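Local coordinates for protein 3-oxosteroid 1-dehydrogenase (Sterolibacterium denitrificans, PDB 7P18) that probably oxidises 3-oxosteroids to 3-oxo-delta1-steroids at a bound FAD, handing the electrons to an acceptor, at residues E340-G345 and N358-Y363; G353-N358 and R454-G459; R114-Y119 and D464-D469. One frame throughout, in Å; residues are numbered along the deposited sequence.

Contact 1 of 3, residues E340-G345 and N358-Y363. With ANB (androsta-1,4-diene-3,17-dione), chain D.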
loop_
_atom_site.group_PDB
_atom_site.type_symbol
_atom_site.label_atom_id
_atom_site.label_comp_id
_atom_site.label_asym_id
_atom_site.label_seq_id
_atom_site.Cartn_x
_atom_site.Cartn_y
_atom_site.Cartn_z
ATOM N N GLU A 340 -6.220 -5.865 -11.368
ATOM C CA GLU A 340 -6.385 -6.554 -12.683
ATOM C C GLU A 340 -7.041 -7.925 -12.493
ATOM O O GLU A 340 -7.657 -8.438 -13.458
ATOM C CB GLU A 340 -5.041 -6.721 -13.396
ATOM C CG GLU A 340 -4.274 -5.435 -13.556
ATOM C CD GLU A 340 -3.198 -5.239 -12.498
ATOM O OE1 GLU A 340 -3.534 -5.303 -11.274
ATOM O OE2 GLU A 340 -2.045 -4.965 -12.884
ATOM N N ARG A 341 -6.955 -8.521 -11.297
ATOM C CA ARG A 341 -7.584 -9.835 -11.026
ATOM C C ARG A 341 -9.125 -9.755 -11.160
ATOM O O ARG A 341 -9.759 -10.803 -11.390
ATOM C CB ARG A 341 -7.237 -10.376 -9.635
ATOM C CG ARG A 341 -5.747 -10.636 -9.418
ATOM C CD ARG A 341 -5.439 -10.930 -7.953
ATOM N NE ARG A 341 -5.374 -9.696 -7.179
ATOM C CZ ARG A 341 -6.314 -9.265 -6.330
ATOM N NH1 ARG A 341 -7.399 -9.974 -6.096
ATOM N NH2 ARG A 341 -6.121 -8.146 -5.663
ATOM N N ASN A 342 -9.706 -8.583 -10.998
ATOM C CA ASN A 342 -11.187 -8.401 -11.042
ATOM C C ASN A 342 -11.681 -8.502 -12.487
ATOM O O ASN A 342 -12.920 -8.673 -12.696
ATOM C CB ASN A 342 -11.633 -7.063 -10.471
ATOM C CG ASN A 342 -11.368 -6.926 -8.987
ATOM O OD1 ASN A 342 -10.315 -7.348 -8.519
ATOM N ND2 ASN A 342 -12.257 -6.233 -8.287
ATOM N N LEU A 343 -10.776 -8.392 -13.452
ATOM C CA LEU A 343 -11.126 -8.400 -14.906
ATOM C C LEU A 343 -11.629 -9.768 -15.332
ATOM O O LEU A 343 -11.297 -10.815 -14.760
ATOM C CB LEU A 343 -9.941 -7.909 -15.730
ATOM C CG LEU A 343 -9.630 -6.422 -15.546
ATOM C CD1 LEU A 343 -8.278 -6.087 -16.150
ATOM C CD2 LEU A 343 -10.705 -5.561 -16.176
ATOM N N PRO A 344 -12.540 -9.805 -16.334
ATOM C CA PRO A 344 -13.206 -11.045 -16.708
ATOM C C PRO A 344 -12.349 -11.962 -17.595
ATOM O O PRO A 344 -11.740 -11.471 -18.505
ATOM C CB PRO A 344 -14.458 -10.508 -17.446
ATOM C CG PRO A 344 -13.990 -9.293 -18.093
ATOM C CD PRO A 344 -13.066 -8.646 -17.065
ATOM N N GLY A 345 -12.316 -13.255 -17.261
ATOM C CA GLY A 345 -11.618 -14.286 -18.051
ATOM C C GLY A 345 -10.348 -14.818 -17.385
ATOM O O GLY A 345 -9.645 -15.578 -18.046
ATOM N N ASN A 358 -12.183 -16.187 -4.391
ATOM C CA ASN A 358 -12.705 -15.092 -5.240
ATOM C C ASN A 358 -11.521 -14.345 -5.842
ATOM O O ASN A 358 -10.778 -13.687 -5.085
ATOM C CB ASN A 358 -13.675 -14.187 -4.474
ATOM C CG ASN A 358 -14.173 -13.003 -5.289
ATOM O OD1 ASN A 358 -13.886 -12.879 -6.474
ATOM N ND2 ASN A 358 -14.942 -12.131 -4.648
ATOM N N GLU A 359 -11.331 -14.382 -7.167
ATOM C CA GLU A 359 -10.168 -13.704 -7.787
ATOM C C GLU A 359 -10.231 -12.191 -7.557
ATOM O O GLU A 359 -9.186 -11.571 -7.537
ATOM C CB GLU A 359 -10.061 -13.938 -9.291
ATOM C CG GLU A 359 -9.661 -15.360 -9.662
ATOM C CD GLU A 359 -10.720 -16.432 -9.587
ATOM O OE1 GLU A 359 -11.930 -16.090 -9.393
ATOM O OE2 GLU A 359 -10.336 -17.606 -9.682
ATOM N N ALA A 360 -11.433 -11.620 -7.420
ATOM C CA ALA A 360 -11.649 -10.201 -7.108
ATOM C C ALA A 360 -11.524 -9.917 -5.600
ATOM O O ALA A 360 -11.756 -8.783 -5.232
ATOM C CB ALA A 360 -13.015 -9.768 -7.610
ATOM N N SER A 361 -11.231 -10.899 -4.747
ATOM C CA SER A 361 -11.043 -10.649 -3.286
ATOM C C SER A 361 -10.141 -9.421 -3.112
ATOM O O SER A 361 -9.141 -9.264 -3.803
ATOM C CB SER A 361 -10.479 -11.848 -2.577
ATOM O OG SER A 361 -10.063 -11.511 -1.250
ATOM N N PRO A 362 -10.395 -8.555 -2.108
ATOM C CA PRO A 362 -9.366 -7.622 -1.664
ATOM C C PRO A 362 -8.045 -8.381 -1.458
ATOM O O PRO A 362 -8.086 -9.543 -1.040
ATOM C CB PRO A 362 -9.900 -7.074 -0.329
ATOM C CG PRO A 362 -11.417 -7.207 -0.497
ATOM C CD PRO A 362 -11.609 -8.506 -1.269
ATOM N N TYR A 363 -6.922 -7.701 -1.734
ATOM C CA TYR A 363 -5.570 -8.334 -1.752
ATOM C C TYR A 363 -5.210 -8.907 -0.377
ATOM O O TYR A 363 -4.544 -9.977 -0.350
ATOM C CB TYR A 363 -4.497 -7.389 -2.272
ATOM C CG TYR A 363 -4.732 -5.921 -2.024
ATOM C CD1 TYR A 363 -5.616 -5.222 -2.830
ATOM C CD2 TYR A 363 -4.060 -5.229 -1.050
ATOM C CE1 TYR A 363 -5.834 -3.865 -2.652
ATOM C CE2 TYR A 363 -4.282 -3.863 -0.850
ATOM C CZ TYR A 363 -5.192 -3.186 -1.635
ATOM O OH TYR A 363 -5.473 -1.842 -1.459
HETATM C C1 ANB D . -3.386 -0.073 -3.422
HETATM C C10 ANB D . -4.270 0.648 -4.394
HETATM C C11 ANB D . -2.542 0.270 -6.319
HETATM C C12 ANB D . -1.923 0.785 -7.627
HETATM C C13 ANB D . -2.994 1.346 -8.545
HETATM C C14 ANB D . -3.686 2.497 -7.801
HETATM C C15 ANB D . -4.483 3.216 -8.898
HETATM C C16 ANB D . -3.576 3.117 -10.137
HETATM C C17 ANB D . -2.539 2.064 -9.808
HETATM C C18 ANB D . -3.968 0.256 -9.052
HETATM C C19 ANB D . -5.308 -0.388 -4.910
HETATM C C2 ANB D . -3.601 -0.121 -2.106
HETATM C C3 ANB D . -4.559 0.785 -1.473
HETATM C C4 ANB D . -5.059 1.837 -2.348
HETATM C C5 ANB D . -5.007 1.765 -3.686
HETATM C C6 ANB D . -5.759 2.746 -4.540
HETATM C C7 ANB D . -4.972 3.232 -5.749
HETATM C C8 ANB D . -4.393 2.056 -6.524
HETATM C C9 ANB D . -3.445 1.274 -5.584
HETATM O O1 ANB D . -4.885 0.685 -0.283
HETATM O O2 ANB D . -1.545 1.835 -10.458
HETATM O O HOH W 1 -9.552 -6.826 -5.853
#
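Arg341 sets CG anti to its carbonyl carbon (chi1 -62°), and a bend at chi3 (-80°) takes NE out of the line of the chain, where Leu337 O holds it. At the turn from Asn358 to Ser361, NH1 meets two backbone carbonyls. It gives a nearly straight, in-plane hydrogen bond to Ser361 O (3.0 Å, 163° at the hydrogen) and a weak, bent one to Glu359 O (2.8 Å). With three carbonyls around it, the guanidinium has little freedom to rotate. NH2 lies at the rim of the Tyr363 ring, 3.8 Å from Tyr363 CB, the two flat groups being steeply inclined.

Next to it, Asn342 lays its amide carbon CG against the methyl of Ala360, 3.6 Å from CB, while ND2 bonds to Asp464 O. A water bridges Asn342 OD1 (2.8 Å) and Ala360 O, with acceptors to spare for its two protons. The turn is type I, and Asn358 OD1 accepts from Ala360 N as in an Asx turn. Tyr363 begins helix 363-377, bonds through its hydroxyl to Tyr118 OH, and sets CZ 3.5 Å from C2 of the androstadienedione, as part of the steroid pocket wall.

Contact 2 of 3, residues G353-N358 and R454-G459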
loop_
_atom_site.group_PDB
_atom_site.type_symbol
_atom_site.label_atom_id
_atom_site.label_comp_id
_atom_site.label_asym_id
_atom_site.label_seq_id
_atom_site.Cartn_x
_atom_site.Cartn_y
_atom_site.Cartn_z
ATOM N N GLY A 353 -4.989 -27.668 -9.750
ATOM C CA GLY A 353 -5.795 -26.938 -10.756
ATOM C C GLY A 353 -7.169 -26.492 -10.252
ATOM O O GLY A 353 -8.053 -26.200 -11.081
ATOM N N GLN A 354 -7.361 -26.399 -8.946
ATOM C CA GLN A 354 -8.675 -26.020 -8.363
ATOM C C GLN A 354 -8.631 -24.545 -7.955
ATOM O O GLN A 354 -7.565 -24.085 -7.440
ATOM C CB GLN A 354 -9.017 -26.847 -7.123
ATOM C CG GLN A 354 -8.912 -28.363 -7.276
ATOM C CD GLN A 354 -8.744 -28.965 -5.891
ATOM O OE1 GLN A 354 -7.985 -28.481 -5.036
ATOM N NE2 GLN A 354 -9.455 -30.042 -5.634
ATOM N N ARG A 355 -9.760 -23.850 -8.091
ATOM C CA ARG A 355 -9.939 -22.490 -7.519
ATOM C C ARG A 355 -10.108 -22.588 -6.006
ATOM O O ARG A 355 -10.667 -23.599 -5.530
ATOM C CB ARG A 355 -11.126 -21.770 -8.173
ATOM C CG ARG A 355 -10.886 -21.422 -9.633
ATOM C CD ARG A 355 -12.138 -20.816 -10.260
ATOM N NE ARG A 355 -12.512 -19.552 -9.635
ATOM C CZ ARG A 355 -13.710 -19.248 -9.137
ATOM N NH1 ARG A 355 -14.710 -20.112 -9.178
ATOM N NH2 ARG A 355 -13.905 -18.058 -8.577
ATOM N N PHE A 356 -9.698 -21.556 -5.251
ATOM C CA PHE A 356 -9.811 -21.569 -3.760
ATOM C C PHE A 356 -10.210 -20.201 -3.209
ATOM O O PHE A 356 -10.468 -20.107 -1.957
ATOM C CB PHE A 356 -8.516 -22.035 -3.102
ATOM C CG PHE A 356 -7.285 -21.251 -3.446
ATOM C CD1 PHE A 356 -6.924 -20.154 -2.707
ATOM C CD2 PHE A 356 -6.498 -21.598 -4.534
ATOM C CE1 PHE A 356 -5.805 -19.418 -3.046
ATOM C CE2 PHE A 356 -5.393 -20.854 -4.892
ATOM C CZ PHE A 356 -5.044 -19.751 -4.140
ATOM N N ILE A 357 -10.256 -19.185 -4.080
ATOM C CA ILE A 357 -10.495 -17.775 -3.683
ATOM C C ILE A 357 -11.240 -17.047 -4.798
ATOM O O ILE A 357 -10.869 -17.190 -5.974
ATOM C CB ILE A 357 -9.176 -17.071 -3.314
ATOM C CG1 ILE A 357 -9.391 -15.665 -2.747
ATOM C CG2 ILE A 357 -8.156 -17.041 -4.465
ATOM C CD1 ILE A 357 -10.166 -15.599 -1.451
ATOM N N ASN A 358 -12.183 -16.187 -4.391
ATOM C CA ASN A 358 -12.705 -15.092 -5.240
ATOM C C ASN A 358 -11.521 -14.345 -5.842
ATOM O O ASN A 358 -10.778 -13.687 -5.085
ATOM C CB ASN A 358 -13.675 -14.187 -4.474
ATOM C CG ASN A 358 -14.173 -13.003 -5.289
ATOM O OD1 ASN A 358 -13.886 -12.879 -6.474
ATOM N ND2 ASN A 358 -14.942 -12.131 -4.648
ATOM N N ARG A 454 -20.584 -19.837 -8.836
ATOM C CA ARG A 454 -21.331 -20.635 -7.834
ATOM C C ARG A 454 -20.428 -21.023 -6.662
ATOM O O ARG A 454 -20.982 -21.418 -5.648
ATOM C CB ARG A 454 -21.911 -21.901 -8.464
ATOM C CG ARG A 454 -22.939 -21.631 -9.551
ATOM C CD ARG A 454 -24.221 -20.981 -9.040
ATOM N NE ARG A 454 -25.131 -20.663 -10.141
ATOM C CZ ARG A 454 -26.241 -19.938 -10.051
ATOM N NH1 ARG A 454 -26.618 -19.410 -8.898
ATOM N NH2 ARG A 454 -26.959 -19.702 -11.138
ATOM N N GLU A 455 -19.097 -20.914 -6.779
ATOM C CA GLU A 455 -18.163 -21.320 -5.698
ATOM C C GLU A 455 -17.708 -20.119 -4.870
ATOM O O GLU A 455 -17.743 -20.206 -3.647
ATOM C CB GLU A 455 -16.996 -22.104 -6.297
ATOM C CG GLU A 455 -17.437 -23.492 -6.744
ATOM C CD GLU A 455 -16.391 -24.215 -7.559
ATOM O OE1 GLU A 455 -15.407 -24.673 -6.962
ATOM O OE2 GLU A 455 -16.539 -24.271 -8.796
ATOM N N PHE A 456 -17.252 -19.037 -5.482
ATOM C CA PHE A 456 -16.690 -17.886 -4.716
ATOM C C PHE A 456 -17.377 -16.542 -5.027
ATOM O O PHE A 456 -16.876 -15.518 -4.509
ATOM C CB PHE A 456 -15.183 -17.847 -4.938
ATOM C CG PHE A 456 -14.502 -19.126 -4.516
ATOM C CD1 PHE A 456 -14.432 -19.467 -3.175
ATOM C CD2 PHE A 456 -14.018 -20.019 -5.460
ATOM C CE1 PHE A 456 -13.852 -20.665 -2.784
ATOM C CE2 PHE A 456 -13.433 -21.216 -5.078
ATOM C CZ PHE A 456 -13.326 -21.522 -3.734
ATOM N N ASP A 457 -18.447 -16.523 -5.820
ATOM C CA ASP A 457 -19.283 -15.327 -6.074
ATOM C C ASP A 457 -18.452 -14.142 -6.578
ATOM O O ASP A 457 -18.805 -12.976 -6.257
ATOM C CB ASP A 457 -20.110 -14.972 -4.827
ATOM C CG ASP A 457 -21.291 -14.057 -5.143
ATOM O OD1 ASP A 457 -21.873 -14.197 -6.253
ATOM O OD2 ASP A 457 -21.595 -13.191 -4.305
ATOM N N LYS A 458 -17.440 -14.364 -7.445
ATOM C CA LYS A 458 -16.719 -13.229 -8.080
ATOM C C LYS A 458 -17.742 -12.308 -8.770
ATOM O O LYS A 458 -18.649 -12.835 -9.452
ATOM C CB LYS A 458 -15.683 -13.671 -9.099
ATOM C CG LYS A 458 -14.793 -12.545 -9.572
ATOM C CD LYS A 458 -13.882 -12.950 -10.720
ATOM C CE LYS A 458 -12.954 -11.830 -11.079
ATOM N NZ LYS A 458 -12.288 -12.020 -12.380
ATOM N N GLY A 459 -17.638 -10.988 -8.531
ATOM C CA GLY A 459 -18.517 -9.972 -9.145
ATOM C C GLY A 459 -19.851 -9.844 -8.419
ATOM O O GLY A 459 -20.733 -9.115 -8.943
HETATM O O HOH W 2 -14.668 -22.957 -10.010
#
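Arg355 and Phe456 interlock two irregular surface loops, one leading from strand 347-349 to helix 363-377, the other joining helix 434-450 to helix 462-466. The Phe456 ring lies flat on the peptide between Phe356 and Ile357. Its CZ is 3.4 Å from Phe356 C, toward the rim, whereas Ile357 N stands over the ring centre. Arg355 approaches the ring edge instead: Phe456 CD2 sits 3.5 Å above the guanidinium plane of Arg355, and the two planes are nearly perpendicular (83°).

The guanidinium is steered by charges around it, since NH2 forms salt bridges to Asp453 and Glu359. NH1 is bridged to Glu455 by a water that accepts from Arg355 NH1 (3.0 Å) and donates to Glu455 OE2 (2.6 Å). This pairing of loops lies at the protein surface, away from the flavin and steroid sites. The carboxylate of Glu455 also bonds to Tyr447 of helix 434-450.

Further along, Asn358 CB rests on Phe456 O at 3.5 Å. The OD1 of Asn358, already bonded to Ala360 N, makes a van der Waals contact with the extended Lys458 chain, 3.2 Å from Lys458 CG. The two side chains cross at about a right angle, and Lys458 NZ runs on to Cys477 O.

Contact 3 of 3, residues R114-Y119 and D464-D469. With ANB (androsta-1,4-diene-3,17-dione), chain D; PEG (di(hydroxyethyl)ether), chain F.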
loop_
_atom_site.group_PDB
_atom_site.type_symbol
_atom_site.label_atom_id
_atom_site.label_comp_id
_atom_site.label_asym_id
_atom_site.label_seq_id
_atom_site.Cartn_x
_atom_site.Cartn_y
_atom_site.Cartn_z
ATOM N N ARG A 114 -16.358 6.938 -6.453
ATOM C CA ARG A 114 -16.959 5.639 -6.879
ATOM C C ARG A 114 -16.218 4.438 -6.280
ATOM O O ARG A 114 -16.578 3.282 -6.627
ATOM C CB ARG A 114 -16.951 5.557 -8.410
ATOM C CG ARG A 114 -17.747 6.655 -9.097
ATOM C CD ARG A 114 -17.415 6.697 -10.588
ATOM N NE ARG A 114 -17.743 5.422 -11.206
ATOM C CZ ARG A 114 -17.225 4.963 -12.334
ATOM N NH1 ARG A 114 -16.371 5.693 -13.040
ATOM N NH2 ARG A 114 -17.598 3.769 -12.763
ATOM N N TYR A 115 -15.204 4.663 -5.455
ATOM C CA TYR A 115 -14.308 3.577 -4.974
ATOM C C TYR A 115 -14.957 2.979 -3.732
ATOM O O TYR A 115 -14.904 3.584 -2.682
ATOM C CB TYR A 115 -12.930 4.128 -4.650
ATOM C CG TYR A 115 -11.805 3.135 -4.766
ATOM C CD1 TYR A 115 -11.957 1.783 -4.453
ATOM C CD2 TYR A 115 -10.572 3.579 -5.183
ATOM C CE1 TYR A 115 -10.893 0.892 -4.599
ATOM C CE2 TYR A 115 -9.511 2.701 -5.355
ATOM C CZ TYR A 115 -9.666 1.369 -5.041
ATOM O OH TYR A 115 -8.564 0.580 -5.244
ATOM N N PRO A 116 -15.595 1.796 -3.805
ATOM C CA PRO A 116 -16.310 1.248 -2.662
ATOM C C PRO A 116 -15.391 0.770 -1.543
ATOM O O PRO A 116 -14.264 0.356 -1.820
ATOM C CB PRO A 116 -17.066 0.034 -3.222
ATOM C CG PRO A 116 -16.964 0.219 -4.714
ATOM C CD PRO A 116 -15.648 0.892 -4.945
ATOM N N ASP A 117 -15.889 0.862 -0.303
ATOM C CA ASP A 117 -15.247 0.178 0.850
ATOM C C ASP A 117 -15.074 -1.317 0.516
ATOM O O ASP A 117 -15.875 -1.893 -0.241
ATOM C CB ASP A 117 -16.063 0.374 2.113
ATOM C CG ASP A 117 -16.017 1.792 2.654
ATOM O OD1 ASP A 117 -15.135 2.579 2.216
ATOM O OD2 ASP A 117 -16.856 2.081 3.508
ATOM N N TYR A 118 -14.065 -1.964 1.094
ATOM C CA TYR A 118 -13.710 -3.356 0.688
ATOM C C TYR A 118 -14.689 -4.402 1.200
ATOM O O TYR A 118 -14.656 -5.517 0.698
ATOM C CB TYR A 118 -12.263 -3.636 1.103
ATOM C CG TYR A 118 -11.225 -2.993 0.210
ATOM C CD1 TYR A 118 -11.531 -2.033 -0.753
ATOM C CD2 TYR A 118 -9.897 -3.345 0.348
ATOM C CE1 TYR A 118 -10.551 -1.440 -1.534
ATOM C CE2 TYR A 118 -8.908 -2.781 -0.436
ATOM C CZ TYR A 118 -9.232 -1.845 -1.399
ATOM O OH TYR A 118 -8.211 -1.299 -2.134
ATOM N N TYR A 119 -15.437 -4.142 2.274
ATOM C CA TYR A 119 -16.283 -5.155 2.929
ATOM C C TYR A 119 -17.747 -4.714 2.835
ATOM O O TYR A 119 -18.311 -4.190 3.806
ATOM C CB TYR A 119 -15.876 -5.375 4.390
ATOM C CG TYR A 119 -14.432 -5.727 4.638
ATOM C CD1 TYR A 119 -13.814 -6.819 4.031
ATOM C CD2 TYR A 119 -13.678 -4.981 5.519
ATOM C CE1 TYR A 119 -12.472 -7.116 4.280
ATOM C CE2 TYR A 119 -12.350 -5.276 5.780
ATOM C CZ TYR A 119 -11.761 -6.382 5.200
ATOM O OH TYR A 119 -10.454 -6.642 5.496
ATOM N N ASP A 464 -16.097 -5.733 -6.047
ATOM C CA ASP A 464 -15.601 -6.650 -7.111
ATOM C C ASP A 464 -15.802 -5.999 -8.486
ATOM O O ASP A 464 -14.856 -5.933 -9.293
ATOM C CB ASP A 464 -16.332 -7.985 -7.115
ATOM C CG ASP A 464 -16.038 -8.930 -5.970
ATOM O OD1 ASP A 464 -15.598 -8.453 -4.929
ATOM O OD2 ASP A 464 -16.387 -10.101 -6.115
ATOM N N ARG A 465 -16.991 -5.451 -8.729
ATOM C CA ARG A 465 -17.378 -4.946 -10.075
ATOM C C ARG A 465 -16.674 -3.630 -10.396
ATOM O O ARG A 465 -16.572 -3.314 -11.571
ATOM C CB ARG A 465 -18.894 -4.785 -10.154
ATOM C CG ARG A 465 -19.634 -6.105 -10.033
ATOM C CD ARG A 465 -21.080 -6.021 -10.408
ATOM N NE ARG A 465 -21.915 -5.211 -9.544
ATOM C CZ ARG A 465 -22.644 -5.663 -8.520
ATOM N NH1 ARG A 465 -22.594 -6.928 -8.141
ATOM N NH2 ARG A 465 -23.412 -4.822 -7.846
ATOM N N TYR A 466 -16.140 -2.908 -9.410
ATOM C CA TYR A 466 -15.437 -1.625 -9.636
ATOM C C TYR A 466 -14.312 -1.801 -10.671
ATOM O O TYR A 466 -14.082 -0.890 -11.464
ATOM C CB TYR A 466 -14.903 -1.059 -8.323
ATOM C CG TYR A 466 -14.251 0.296 -8.423
ATOM C CD1 TYR A 466 -14.947 1.424 -8.830
ATOM C CD2 TYR A 466 -12.921 0.461 -8.086
ATOM C CE1 TYR A 466 -14.325 2.665 -8.921
ATOM C CE2 TYR A 466 -12.285 1.691 -8.161
ATOM C CZ TYR A 466 -12.992 2.802 -8.586
ATOM O OH TYR A 466 -12.294 3.974 -8.602
ATOM N N TYR A 467 -13.568 -2.904 -10.608
ATOM C CA TYR A 467 -12.417 -3.189 -11.489
ATOM C C TYR A 467 -12.774 -4.282 -12.500
ATOM O O TYR A 467 -11.847 -4.841 -13.104
ATOM C CB TYR A 467 -11.191 -3.517 -10.630
ATOM C CG TYR A 467 -10.498 -2.324 -10.017
ATOM C CD1 TYR A 467 -10.127 -1.207 -10.753
ATOM C CD2 TYR A 467 -10.152 -2.346 -8.671
ATOM C CE1 TYR A 467 -9.456 -0.132 -10.176
ATOM C CE2 TYR A 467 -9.476 -1.286 -8.078
ATOM C CZ TYR A 467 -9.166 -0.163 -8.819
ATOM O OH TYR A 467 -8.500 0.828 -8.178
ATOM N N GLY A 468 -14.054 -4.624 -12.655
ATOM C CA GLY A 468 -14.525 -5.432 -13.795
ATOM C C GLY A 468 -14.530 -4.620 -15.102
ATOM O O GLY A 468 -14.156 -3.436 -15.088
ATOM N N ASP A 469 -14.922 -5.244 -16.198
ATOM C CA ASP A 469 -15.068 -4.581 -17.524
ATOM C C ASP A 469 -16.554 -4.228 -17.681
ATOM O O ASP A 469 -17.370 -5.144 -17.763
ATOM C CB ASP A 469 -14.552 -5.478 -18.644
ATOM C CG ASP A 469 -14.571 -4.846 -20.032
ATOM O OD1 ASP A 469 -15.361 -3.879 -20.259
ATOM O OD2 ASP A 469 -13.806 -5.326 -20.848
HETATM C C1 ANB D . -3.386 -0.073 -3.422
HETATM C C10 ANB D . -4.270 0.648 -4.394
HETATM C C11 ANB D . -2.542 0.270 -6.319
HETATM C C12 ANB D . -1.923 0.785 -7.627
HETATM C C13 ANB D . -2.994 1.346 -8.545
HETATM C C14 ANB D . -3.686 2.497 -7.801
HETATM C C15 ANB D . -4.483 3.216 -8.898
HETATM C C16 ANB D . -3.576 3.117 -10.137
HETATM C C17 ANB D . -2.539 2.064 -9.808
HETATM C C18 ANB D . -3.968 0.256 -9.052
HETATM C C19 ANB D . -5.308 -0.388 -4.910
HETATM C C2 ANB D . -3.601 -0.121 -2.106
HETATM C C3 ANB D . -4.559 0.785 -1.473
HETATM C C4 ANB D . -5.059 1.837 -2.348
HETATM C C5 ANB D . -5.007 1.765 -3.686
HETATM C C6 ANB D . -5.759 2.746 -4.540
HETATM C C7 ANB D . -4.972 3.232 -5.749
HETATM C C8 ANB D . -4.393 2.056 -6.524
HETATM C C9 ANB D . -3.445 1.274 -5.584
HETATM O O1 ANB D . -4.885 0.685 -0.283
HETATM O O2 ANB D . -1.545 1.835 -10.458
HETATM C C1 PEG F . -17.228 10.692 -10.126
HETATM O O1 PEG F . -18.444 9.955 -10.167
HETATM C C2 PEG F . -16.037 9.853 -10.513
HETATM O O2 PEG F . -14.905 10.167 -9.697
HETATM C C3 PEG F . -14.696 9.265 -8.601
HETATM C C4 PEG F . -14.200 7.931 -9.068
HETATM O O4 PEG F . -13.736 7.086 -8.019
#
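Tyr466 is the bump of this contact, a ring that residues 464-469 push into a hollow formed by Arg114, Tyr115 and Pro116. Chi1 of -176° sets its CG anti to the backbone N and against Pro116 CD, 3.8 Å from Tyr466 CG. The hollow is lined along one face of the ring by two aliphatic CH groups. Tyr115 CA stands 4.1 Å from the centroid of the Tyr466 ring, and Pro116 CD is 4.2 Å from the same centroid, both making CH-pi contacts. Arg114 O comes in obliquely, 3.3 Å from Tyr466 CE1.

The Tyr115 ring supplies another wall. Tyr466 CE2 sits over its centre, 3.6 Å above the plane of the Tyr115 ring, with the two rings inclined by 31°. Tyr467 presses its edge toward this same face, almost perpendicular to it (88°), and its hydroxyl gives a hydrogen bond to Tyr115 OH (2.9 Å). Tyr466 CD2 in turn lies over the centre of the Tyr467 ring, so the three tyrosines form an aromatic cluster beside the steroid pocket. Tyr115 belongs to that pocket: its OH is 3.4 Å from C19 of the bound androstadienedione, the methyl on C10. An alanine at Tyr115 would probably leave the Tyr467 hydroxyl without its acceptor here, open a gap under Tyr466 CE2 and take away contact with the steroid.

At the surface end a bound di(hydroxyethyl)ether packs against the aliphatic part of the Arg114 side chain, its O4 accepting from Arg114 N at 3.1 Å and making a weak, long bond with the Tyr466 hydroxyl. The guanidinium of Arg114 pairs with Glu176, while Tyr467 packs on Leu173 of helix 166-174.

From the N terminus, residues 114-119 come first and find their partner only at 464-469, so contact 3 closes a long loop around both others and joins the connection between strands 109-111 and 131-138 to the region of helix 462-466. Within it, contact 1 closes a short loop through strand 347-349. Contact 2 starts inside that loop and ends at 454-459, tying the connection from strand 347-349 to helix 363-377 to the one between helices 434-450 and 462-466; contacts 1 and 2 therefore cross, sharing Asn358. Lys458 of contact 2 reaches Arg341 O. Asp464 joins all three, its OD2 taking Asn358 ND2 and Gly459 N. Contacts 1 and 3 both touch the steroid.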